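Local coordinates for protein Stk_08120 (Sulfolobus tokodaii str. 7, PDB 2EJX) that probably carries fatty acids, as a member of a thermoacidophile-specific family related to the Bet v 1-like proteins, at residues E8-T13 / N93-I98; K12-I17 / N125-I130; I31-P36 / L119-E124; V73-D78 / L86-K91. All coordinates share one frame; numbering follows the deposited sequence.

Contact 1 (E8-T13 / N93-I98); sequences EKEIKT and NNTLQI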
# COMPACT_ATOMS: atom_id res chain seq x y z
N GLU A 8 -4.85 10.36 -0.07
CA GLU A 8 -5.12 9.59 1.13
C GLU A 8 -6.52 9.02 1.21
O GLU A 8 -7.38 9.37 0.42
CB GLU A 8 -4.82 10.40 2.38
CG GLU A 8 -5.57 11.66 2.53
CD GLU A 8 -4.94 12.51 3.61
OE1 GLU A 8 -4.79 12.03 4.76
OE2 GLU A 8 -4.55 13.66 3.30
N LYS A 9 -6.74 8.18 2.21
CA LYS A 9 -7.99 7.46 2.35
C LYS A 9 -8.09 6.97 3.77
O LYS A 9 -7.15 6.37 4.27
CB LYS A 9 -8.02 6.25 1.36
CG LYS A 9 -9.38 5.48 1.38
CD LYS A 9 -10.39 6.23 0.49
CE LYS A 9 -11.81 5.68 0.64
NZ LYS A 9 -12.70 6.57 -0.19
N GLU A 10 -9.25 7.18 4.40
CA GLU A 10 -9.54 6.63 5.69
C GLU A 10 -10.21 5.31 5.44
O GLU A 10 -11.01 5.21 4.50
CB GLU A 10 -10.54 7.56 6.42
CG GLU A 10 -10.98 7.01 7.74
CD GLU A 10 -11.81 8.00 8.53
OE1 GLU A 10 -13.04 7.95 8.39
OE2 GLU A 10 -11.23 8.83 9.26
N ILE A 11 -9.83 4.30 6.22
CA ILE A 11 -10.45 2.99 6.16
C ILE A 11 -10.97 2.64 7.53
O ILE A 11 -10.23 2.70 8.52
CB ILE A 11 -9.44 1.93 5.69
CG1 ILE A 11 -8.94 2.28 4.27
CG2 ILE A 11 -10.07 0.46 5.75
CD1 ILE A 11 -8.16 1.19 3.57
N LYS A 12 -12.23 2.19 7.56
CA LYS A 12 -12.89 1.70 8.74
C LYS A 12 -12.91 0.17 8.71
O LYS A 12 -13.21 -0.43 7.68
CB LYS A 12 -14.33 2.23 8.78
CG LYS A 12 -14.40 3.77 8.92
CD LYS A 12 -14.49 4.10 10.43
CE LYS A 12 -14.38 5.57 10.74
NZ LYS A 12 -14.10 5.77 12.22
N THR A 13 -12.60 -0.46 9.84
CA THR A 13 -12.54 -1.92 9.91
C THR A 13 -13.08 -2.46 11.23
O THR A 13 -12.92 -1.86 12.28
CB THR A 13 -11.08 -2.45 9.69
OG1 THR A 13 -11.02 -3.88 9.82
CG2 THR A 13 -10.12 -1.86 10.72
N ASN A 93 -9.15 2.20 17.31
CA ASN A 93 -9.35 0.74 17.27
C ASN A 93 -10.08 0.22 16.02
O ASN A 93 -10.08 -0.99 15.74
CB ASN A 93 -10.12 0.25 18.53
CG ASN A 93 -10.43 -1.26 18.47
OD1 ASN A 93 -11.59 -1.68 18.25
ND2 ASN A 93 -9.40 -2.09 18.62
N ASN A 94 -10.70 1.13 15.26
CA ASN A 94 -11.49 0.69 14.10
C ASN A 94 -11.19 1.47 12.84
O ASN A 94 -11.97 1.42 11.92
CB ASN A 94 -13.01 0.79 14.35
CG ASN A 94 -13.49 -0.14 15.44
OD1 ASN A 94 -13.68 -1.35 15.21
ND2 ASN A 94 -13.74 0.41 16.63
N THR A 95 -10.09 2.25 12.82
CA THR A 95 -9.87 3.21 11.75
C THR A 95 -8.38 3.35 11.50
O THR A 95 -7.59 3.44 12.45
CB THR A 95 -10.42 4.62 12.11
OG1 THR A 95 -11.67 4.47 12.77
CG2 THR A 95 -10.63 5.45 10.87
N LEU A 96 -8.01 3.39 10.23
CA LEU A 96 -6.68 3.73 9.85
C LEU A 96 -6.68 4.76 8.73
O LEU A 96 -7.73 5.06 8.13
CB LEU A 96 -5.86 2.48 9.48
CG LEU A 96 -6.27 1.54 8.35
CD1 LEU A 96 -5.83 2.00 6.95
CD2 LEU A 96 -5.70 0.16 8.63
N GLN A 97 -5.50 5.32 8.48
CA GLN A 97 -5.32 6.26 7.37
C GLN A 97 -4.18 5.78 6.50
O GLN A 97 -3.14 5.39 7.03
CB GLN A 97 -5.00 7.68 7.93
CG GLN A 97 -5.16 8.85 6.91
CD GLN A 97 -6.59 9.23 6.50
OE1 GLN A 97 -6.80 9.88 5.47
NE2 GLN A 97 -7.55 8.85 7.30
N ILE A 98 -4.36 5.88 5.19
CA ILE A 98 -3.31 5.60 4.20
C ILE A 98 -3.02 6.92 3.50
O ILE A 98 -3.95 7.60 3.04
CB ILE A 98 -3.77 4.55 3.16
CG1 ILE A 98 -4.21 3.27 3.90
CG2 ILE A 98 -2.68 4.31 2.10
CD1 ILE A 98 -4.62 2.10 2.98
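N94 meets T13 where the antiparallel ladder between strands 7-12 and 95-102 runs out: its carbonyl O accepts the T13 N-H (T13 N to N94 O, 2.9 Å) and also receives a CA-H contact from K12. T95 follows, paired with K12 on the outer face. The lysine chain bends at chi2 (-92°), turning CD towards T95, and K12 NZ donates to T95 OG1 at 2.8 Å; D92 is a second partner of that hydroxyl. The methyl of the same threonine packs against the aliphatic part of E10, T95 CG2 to E10 CG 3.5 Å, while the E10 carboxylate pairs with K91. L96 exchanges two nearly straight backbone bonds with I11, and L96 CD1 lies 3.8 Å from I11 CB, the two side chains running alongside. Q97 crosses E10 at about a right angle. Finally I98 N reaches K9 O (3.0 Å), and I98 CD1 touches I11 CD1 at 3.7 Å. I11, L96 and I98, branched and apolar, suit the inner face; K9, on the same face, reaches D120 of helix 105-137. That helix covers the face through I126 and L119, helix 17-24 through V20 and F24; strand 82-92 continues the sheet beyond 95-102, whereas 7-12 is an outermost strand.

Contact 2 (K12-I17 / N125-I130); sequences KTNQDI and NIDEII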
# COMPACT_ATOMS: atom_id res chain seq x y z
N LYS A 12 -12.23 2.19 7.56
CA LYS A 12 -12.89 1.70 8.74
C LYS A 12 -12.91 0.17 8.71
O LYS A 12 -13.21 -0.43 7.68
CB LYS A 12 -14.33 2.23 8.78
CG LYS A 12 -14.40 3.77 8.92
CD LYS A 12 -14.49 4.10 10.43
CE LYS A 12 -14.38 5.57 10.74
NZ LYS A 12 -14.10 5.77 12.22
N THR A 13 -12.60 -0.46 9.84
CA THR A 13 -12.54 -1.92 9.91
C THR A 13 -13.08 -2.46 11.23
O THR A 13 -12.92 -1.86 12.28
CB THR A 13 -11.08 -2.45 9.69
OG1 THR A 13 -11.02 -3.88 9.82
CG2 THR A 13 -10.12 -1.86 10.72
N ASN A 14 -13.79 -3.59 11.14
CA ASN A 14 -14.16 -4.39 12.29
C ASN A 14 -13.22 -5.55 12.54
O ASN A 14 -13.47 -6.39 13.41
CB ASN A 14 -15.55 -4.97 12.05
CG ASN A 14 -16.65 -3.95 12.22
OD1 ASN A 14 -16.48 -2.94 12.90
ND2 ASN A 14 -17.81 -4.26 11.66
N GLN A 15 -12.14 -5.65 11.75
CA GLN A 15 -11.17 -6.71 11.97
C GLN A 15 -10.22 -6.23 13.08
O GLN A 15 -10.20 -5.03 13.38
CB GLN A 15 -10.38 -7.01 10.67
CG GLN A 15 -11.07 -7.89 9.66
CD GLN A 15 -10.90 -9.35 9.99
OE1 GLN A 15 -10.14 -9.71 10.87
NE2 GLN A 15 -11.64 -10.21 9.30
N ASP A 16 -9.47 -7.14 13.69
CA ASP A 16 -8.54 -6.75 14.74
C ASP A 16 -7.55 -5.78 14.11
O ASP A 16 -6.83 -6.15 13.19
CB ASP A 16 -7.80 -7.95 15.33
CG ASP A 16 -6.77 -7.56 16.39
OD1 ASP A 16 -5.78 -6.87 16.07
OD2 ASP A 16 -6.94 -7.95 17.56
N ILE A 17 -7.53 -4.57 14.63
CA ILE A 17 -6.75 -3.50 14.00
C ILE A 17 -5.26 -3.79 13.95
O ILE A 17 -4.59 -3.32 13.06
CB ILE A 17 -7.00 -2.11 14.69
CG1 ILE A 17 -6.38 -0.98 13.85
CG2 ILE A 17 -6.47 -2.11 16.17
CD1 ILE A 17 -7.17 -0.59 12.59
N ASN A 125 -13.97 -2.87 0.59
CA ASN A 125 -13.86 -4.32 0.74
C ASN A 125 -12.88 -4.79 1.83
O ASN A 125 -12.51 -5.96 1.89
CB ASN A 125 -13.47 -4.91 -0.63
CG ASN A 125 -14.56 -4.66 -1.68
OD1 ASN A 125 -15.66 -5.30 -1.63
ND2 ASN A 125 -14.30 -3.72 -2.58
N ILE A 126 -12.48 -3.90 2.72
CA ILE A 126 -11.30 -4.19 3.58
C ILE A 126 -11.49 -5.42 4.44
O ILE A 126 -10.60 -6.27 4.52
CB ILE A 126 -10.91 -2.95 4.48
CG1 ILE A 126 -9.65 -3.22 5.28
CG2 ILE A 126 -12.08 -2.56 5.35
CD1 ILE A 126 -8.39 -3.46 4.44
N ASP A 127 -12.66 -5.58 5.03
CA ASP A 127 -12.79 -6.69 5.99
C ASP A 127 -12.81 -8.10 5.31
O ASP A 127 -12.30 -9.07 5.91
CB ASP A 127 -13.98 -6.46 6.89
CG ASP A 127 -13.67 -5.43 7.98
OD1 ASP A 127 -12.51 -4.94 8.06
OD2 ASP A 127 -14.57 -5.17 8.79
N GLU A 128 -13.41 -8.18 4.11
CA GLU A 128 -13.43 -9.39 3.26
C GLU A 128 -12.02 -9.66 2.74
O GLU A 128 -11.55 -10.79 2.78
CB GLU A 128 -14.40 -9.24 2.07
CG GLU A 128 -15.90 -8.98 2.46
CD GLU A 128 -16.36 -7.48 2.60
OE1 GLU A 128 -15.54 -6.54 2.82
OE2 GLU A 128 -17.59 -7.23 2.46
N ILE A 129 -11.31 -8.62 2.31
CA ILE A 129 -9.90 -8.82 1.86
C ILE A 129 -9.03 -9.38 3.03
O ILE A 129 -8.27 -10.36 2.90
CB ILE A 129 -9.35 -7.50 1.32
CG1 ILE A 129 -10.00 -7.18 -0.06
CG2 ILE A 129 -7.78 -7.59 1.27
CD1 ILE A 129 -9.88 -5.71 -0.49
N ILE A 130 -9.15 -8.78 4.20
CA ILE A 130 -8.32 -9.16 5.34
C ILE A 130 -8.73 -10.51 5.88
O ILE A 130 -7.89 -11.26 6.34
CB ILE A 130 -8.41 -8.11 6.47
CG1 ILE A 130 -7.82 -6.74 6.02
CG2 ILE A 130 -7.76 -8.68 7.82
CD1 ILE A 130 -6.22 -6.68 5.89
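An ST turn at T13, in the loop that links strand 7-12 to helix 17-24, is tied to the long helix 105-137 through D127. The T13 hydroxyl works in both directions: OG1 accepts from Q15 N, which closes the turn, and T13 OG1 donates to D127 OD1 in a short bond of 2.5 Å. With OG1 anti to its own backbone N (chi1 177°), the hydroxyl faces the helix. The other oxygen of the carboxylate, D127 OD2, takes the N-H of N14 N at 2.9 Å. Both oxygens use their syn lone pairs, so the aspartate grips the loop like a fork and its rotation is fixed by one bond on each prong; an acidic side chain with two equivalent acceptors suits this place. Q15 slides past D127 in the opposite direction, its amide plane nearly perpendicular to the carboxylate. Q15 CG lies 3.7 Å from D127 OD1 and 3.9 Å from I130 CG2, so the aliphatic part of the glutamine touches both carboxylate and isoleucine, while its OE1 is held by R134. One step further along, D16 N-caps helix 17-24. I126 brings its CG2 to 3.4 Å from K12 O, the carbonyl of the last residue of strand 7-12.

Contact 3 (I31-P36 / L119-E124); sequences IPQIFP and LDRLAE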
# COMPACT_ATOMS: atom_id res chain seq x y z
N ILE A 31 1.65 -3.19 -1.72
CA ILE A 31 2.06 -2.60 -3.00
C ILE A 31 1.13 -3.00 -4.16
O ILE A 31 0.66 -2.13 -4.88
CB ILE A 31 3.61 -2.83 -3.31
CG1 ILE A 31 4.47 -2.28 -2.17
CG2 ILE A 31 4.03 -2.22 -4.61
CD1 ILE A 31 4.36 -0.82 -1.94
N PRO A 32 0.86 -4.32 -4.37
CA PRO A 32 -0.09 -4.67 -5.42
C PRO A 32 -1.50 -4.11 -5.18
O PRO A 32 -2.21 -3.78 -6.14
CB PRO A 32 -0.10 -6.21 -5.37
CG PRO A 32 1.26 -6.54 -4.74
CD PRO A 32 1.41 -5.52 -3.72
N GLN A 33 -1.88 -3.95 -3.93
CA GLN A 33 -3.22 -3.40 -3.59
C GLN A 33 -3.39 -1.94 -3.93
O GLN A 33 -4.52 -1.52 -4.25
CB GLN A 33 -3.58 -3.61 -2.12
CG GLN A 33 -3.91 -5.04 -1.71
CD GLN A 33 -5.26 -5.55 -2.20
OE1 GLN A 33 -5.60 -6.75 -2.06
NE2 GLN A 33 -6.04 -4.67 -2.76
N ILE A 34 -2.29 -1.16 -3.83
CA ILE A 34 -2.37 0.32 -3.91
C ILE A 34 -1.74 0.92 -5.16
O ILE A 34 -2.32 1.81 -5.79
CB ILE A 34 -1.80 0.98 -2.61
CG1 ILE A 34 -2.72 0.65 -1.40
CG2 ILE A 34 -1.73 2.53 -2.74
CD1 ILE A 34 -2.03 0.81 -0.09
N PHE A 35 -0.57 0.41 -5.55
CA PHE A 35 0.15 1.00 -6.67
C PHE A 35 -0.57 0.71 -7.99
O PHE A 35 -1.29 -0.29 -8.07
CB PHE A 35 1.61 0.54 -6.68
CG PHE A 35 2.51 1.40 -5.84
CD1 PHE A 35 2.20 1.65 -4.50
CD2 PHE A 35 3.63 2.02 -6.39
CE1 PHE A 35 3.01 2.47 -3.70
CE2 PHE A 35 4.44 2.86 -5.60
CZ PHE A 35 4.14 3.06 -4.25
N PRO A 36 -0.43 1.60 -9.01
CA PRO A 36 -1.13 1.34 -10.28
C PRO A 36 -0.61 0.13 -11.06
O PRO A 36 0.56 0.12 -11.45
CB PRO A 36 -0.91 2.61 -11.12
CG PRO A 36 -0.24 3.60 -10.23
CD PRO A 36 0.32 2.88 -9.03
N LEU A 119 -7.51 2.71 -3.60
CA LEU A 119 -7.85 3.03 -2.22
C LEU A 119 -9.34 2.93 -1.91
O LEU A 119 -9.72 2.48 -0.83
CB LEU A 119 -7.28 4.41 -1.80
CG LEU A 119 -5.75 4.53 -1.78
CD1 LEU A 119 -5.34 5.98 -1.55
CD2 LEU A 119 -5.12 3.61 -0.68
N ASP A 120 -10.18 3.37 -2.85
CA ASP A 120 -11.64 3.22 -2.74
C ASP A 120 -12.05 1.77 -2.65
O ASP A 120 -12.85 1.43 -1.81
CB ASP A 120 -12.34 3.90 -3.94
CG ASP A 120 -12.30 5.42 -3.87
OD1 ASP A 120 -11.88 5.98 -2.86
OD2 ASP A 120 -12.71 6.05 -4.85
N ARG A 121 -11.50 0.93 -3.55
CA ARG A 121 -11.81 -0.50 -3.53
C ARG A 121 -11.35 -1.14 -2.21
O ARG A 121 -12.06 -1.92 -1.60
CB ARG A 121 -11.11 -1.18 -4.74
CG ARG A 121 -11.41 -2.68 -4.86
CD ARG A 121 -10.63 -3.33 -6.02
NE ARG A 121 -9.21 -2.94 -5.98
CZ ARG A 121 -8.29 -3.43 -5.14
NH1 ARG A 121 -8.57 -4.36 -4.22
NH2 ARG A 121 -7.06 -2.91 -5.20
N LEU A 122 -10.15 -0.81 -1.74
CA LEU A 122 -9.67 -1.31 -0.45
C LEU A 122 -10.60 -0.87 0.69
O LEU A 122 -10.98 -1.70 1.53
CB LEU A 122 -8.22 -0.83 -0.21
CG LEU A 122 -7.20 -1.54 0.67
CD1 LEU A 122 -6.91 -2.97 0.22
CD2 LEU A 122 -5.93 -0.64 0.60
N ALA A 123 -11.00 0.40 0.72
CA ALA A 123 -11.88 0.88 1.79
C ALA A 123 -13.22 0.15 1.81
O ALA A 123 -13.72 -0.19 2.87
CB ALA A 123 -12.09 2.37 1.67
N GLU A 124 -13.79 -0.09 0.63
CA GLU A 124 -15.11 -0.71 0.47
C GLU A 124 -15.12 -2.19 0.76
O GLU A 124 -16.18 -2.72 1.12
CB GLU A 124 -15.68 -0.45 -0.95
CG GLU A 124 -16.09 1.00 -1.21
CD GLU A 124 -16.15 1.36 -2.69
OE1 GLU A 124 -16.00 0.45 -3.56
OE2 GLU A 124 -16.30 2.57 -2.99
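I34 fits against L119 and L122 where the short helix 27-34 meets the long C-terminal helix 105-137, two of the helices that, in this Bet v 1-like (helix-grip) fold, cover the inner face of the antiparallel sheet. I34 CG1 touches one methyl of each leucine, L119 CD2 at 3.9 Å and L122 CD2 at 4.0 Å; I34 crosses L122 at about a right angle and L119 more obliquely. The second L122 methyl, CD1, lies against the Q33 chain, 3.9 Å from Q33 CD. L122 has CG anti to its backbone N, and its forked end serves both neighbours, a role a leucine fills readily.

Towards the outside, chemistry changes. The Q33 chain bends at chi2 (-73°), and its amide end lies at the edge of the R121 guanidinium, the two planes 33° apart. R121 NH2 also comes within 3.0 Å of Q33 O, and N118 supplies its clear hydrogen bond partner.

In the next shell, N118 also binds I34 O, so one asparagine serves both sides of the junction. L119 rests on V7 and K9 of the edge strand, L122 on I11, and I129 lies against both Q33 and L122. The short helix ends here: I31 O accepts from two successive amides, I34 N at 3.3 Å and F35 N at 2.9 Å.

Contact 4 (V73-D78 / L86-K91); sequences VRIIYD and LYIRKK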
# COMPACT_ATOMS: atom_id res chain seq x y z
N VAL A 73 3.09 2.25 9.81
CA VAL A 73 3.90 1.51 8.85
C VAL A 73 4.34 2.56 7.82
O VAL A 73 3.51 3.26 7.30
CB VAL A 73 3.09 0.42 8.12
CG1 VAL A 73 3.95 -0.27 7.10
CG2 VAL A 73 2.51 -0.62 9.10
N ARG A 74 5.63 2.64 7.53
CA ARG A 74 6.14 3.64 6.62
C ARG A 74 6.92 2.89 5.54
O ARG A 74 7.85 2.16 5.84
CB ARG A 74 7.05 4.59 7.43
CG ARG A 74 7.26 5.93 6.85
CD ARG A 74 8.05 6.86 7.80
NE ARG A 74 7.23 7.26 8.95
CZ ARG A 74 7.45 8.33 9.72
NH1 ARG A 74 8.48 9.14 9.46
NH2 ARG A 74 6.64 8.61 10.74
N ILE A 75 6.51 3.02 4.28
CA ILE A 75 7.17 2.32 3.17
C ILE A 75 7.87 3.37 2.32
O ILE A 75 7.22 4.22 1.70
CB ILE A 75 6.19 1.48 2.33
CG1 ILE A 75 5.44 0.49 3.24
CG2 ILE A 75 6.92 0.72 1.21
CD1 ILE A 75 4.52 -0.52 2.55
N ILE A 76 9.19 3.34 2.33
CA ILE A 76 9.99 4.31 1.56
C ILE A 76 10.37 3.66 0.24
O ILE A 76 10.88 2.55 0.21
CB ILE A 76 11.21 4.73 2.38
CG1 ILE A 76 10.69 5.36 3.68
CG2 ILE A 76 12.07 5.71 1.60
CD1 ILE A 76 11.77 5.87 4.63
N TYR A 77 10.09 4.33 -0.88
CA TYR A 77 10.33 3.68 -2.16
C TYR A 77 11.00 4.62 -3.17
O TYR A 77 10.92 5.85 -3.01
CB TYR A 77 9.03 3.14 -2.75
CG TYR A 77 8.04 4.22 -3.10
CD1 TYR A 77 8.08 4.86 -4.35
CD2 TYR A 77 7.05 4.64 -2.16
CE1 TYR A 77 7.16 5.87 -4.68
CE2 TYR A 77 6.14 5.64 -2.50
CZ TYR A 77 6.22 6.24 -3.75
OH TYR A 77 5.33 7.21 -4.06
N ASP A 78 11.65 4.03 -4.18
CA ASP A 78 12.19 4.75 -5.36
C ASP A 78 11.80 4.06 -6.63
O ASP A 78 11.74 2.86 -6.69
CB ASP A 78 13.74 4.87 -5.30
CG ASP A 78 14.46 3.51 -5.27
OD1 ASP A 78 14.77 3.04 -4.14
OD2 ASP A 78 14.74 2.91 -6.35
N LEU A 86 4.89 5.78 1.42
CA LEU A 86 3.52 5.36 1.72
C LEU A 86 3.38 5.14 3.21
O LEU A 86 4.12 4.34 3.81
CB LEU A 86 3.19 4.07 0.96
CG LEU A 86 1.79 3.44 1.12
CD1 LEU A 86 0.79 4.35 0.59
CD2 LEU A 86 1.79 2.18 0.29
N TYR A 87 2.43 5.84 3.82
CA TYR A 87 2.16 5.67 5.24
C TYR A 87 0.86 4.93 5.47
O TYR A 87 -0.12 5.21 4.81
CB TYR A 87 1.98 7.01 5.92
CG TYR A 87 3.12 7.96 5.70
CD1 TYR A 87 4.14 8.06 6.64
CD2 TYR A 87 3.18 8.76 4.55
CE1 TYR A 87 5.19 8.93 6.45
CE2 TYR A 87 4.23 9.65 4.36
CZ TYR A 87 5.24 9.72 5.31
OH TYR A 87 6.32 10.60 5.15
N ILE A 88 0.88 4.02 6.44
CA ILE A 88 -0.35 3.46 6.99
C ILE A 88 -0.38 3.73 8.52
O ILE A 88 0.50 3.27 9.26
CB ILE A 88 -0.54 1.95 6.62
CG1 ILE A 88 -0.37 1.72 5.09
CG2 ILE A 88 -1.96 1.46 7.06
CD1 ILE A 88 1.06 1.25 4.63
N ARG A 89 -1.36 4.53 8.98
CA ARG A 89 -1.38 4.99 10.37
C ARG A 89 -2.66 4.53 11.06
O ARG A 89 -3.74 4.74 10.54
CB ARG A 89 -1.28 6.51 10.46
CG ARG A 89 -0.04 7.12 9.77
CD ARG A 89 -0.09 8.66 9.85
NE ARG A 89 1.12 9.26 9.26
CZ ARG A 89 1.16 10.40 8.58
NH1 ARG A 89 0.06 11.13 8.39
NH2 ARG A 89 2.32 10.82 8.09
N LYS A 90 -2.51 3.86 12.20
CA LYS A 90 -3.64 3.54 13.02
C LYS A 90 -4.14 4.83 13.67
O LYS A 90 -3.37 5.55 14.29
CB LYS A 90 -3.26 2.48 14.08
CG LYS A 90 -4.32 2.30 15.17
CD LYS A 90 -4.05 1.10 16.00
CE LYS A 90 -4.93 1.07 17.22
NZ LYS A 90 -4.47 0.06 18.21
N LYS A 91 -5.44 5.11 13.55
CA LYS A 91 -6.05 6.30 14.15
C LYS A 91 -6.79 5.96 15.43
O LYS A 91 -6.77 6.75 16.38
CB LYS A 91 -6.94 7.02 13.15
CG LYS A 91 -6.23 7.42 11.89
CD LYS A 91 -6.89 8.61 11.19
CE LYS A 91 -8.30 8.31 10.79
NZ LYS A 91 -8.80 9.28 9.78
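R74 and Y87 run side by side on the outer face of the antiparallel beta hairpin made by strands 72-79 and 82-92, at a non-hydrogen-bonded pair. The arginine offers a face and the tyrosine an edge: Y87 CE1 sits 3.6 Å above the R74 guanidinium plane, towards its rim, with the two planes 66° apart. The arginine chain bends at chi3 (-72°); R74 NE lies near the ring edge, and E72 pairs with that nitrogen. Over one face of the same tyrosine lies R89 NH2, so the phenol is flanked by two arginines; E72, which also makes a long, weak ion pair with R89, probably eases the repulsion between them.

The opposite face carries beta-branched and leucine side chains, suited to a strand that must be covered. V73 and I88 point the same way, V73 CG1 to I88 CD1 4.1 Å, while I75 CB and L86 CB meet at 4.2 Å. T30 of helix 27-34 touches I75, L86 and I88, and helix 17-24 reaches I88 with M21 and F24.

Each of these two pairs is joined by reciprocal backbone bonds, for example V73 N to I88 O at 2.8 Å. Beyond them Y77, whose OH is bound by H102, turns its ring edge to the neighbouring strand, Y77 CE2 4.1 Å from L86 N.

How the contacts relate
Contacts 3 and 4 belong to the interior: one is a helix junction of aliphatic branches with polar groups at its outer side, the other a ladder within the sheet, and F35 meets Y77 where they touch. Contacts 1 and 2 lie nearer the surface and start from the same stretch of chain, sharing K12 and T13. Contact 1 depends on regular backbone bonds like contact 4, and the two sit on the same sheet, linked by the E10-K91 salt bridge. Contact 2 instead relies on one carboxylate gripping a loop. Helix 105-137 serves contacts 2 and 3 and is joined to contact 1 by K9-D120, so it ties the edge strand to the helices.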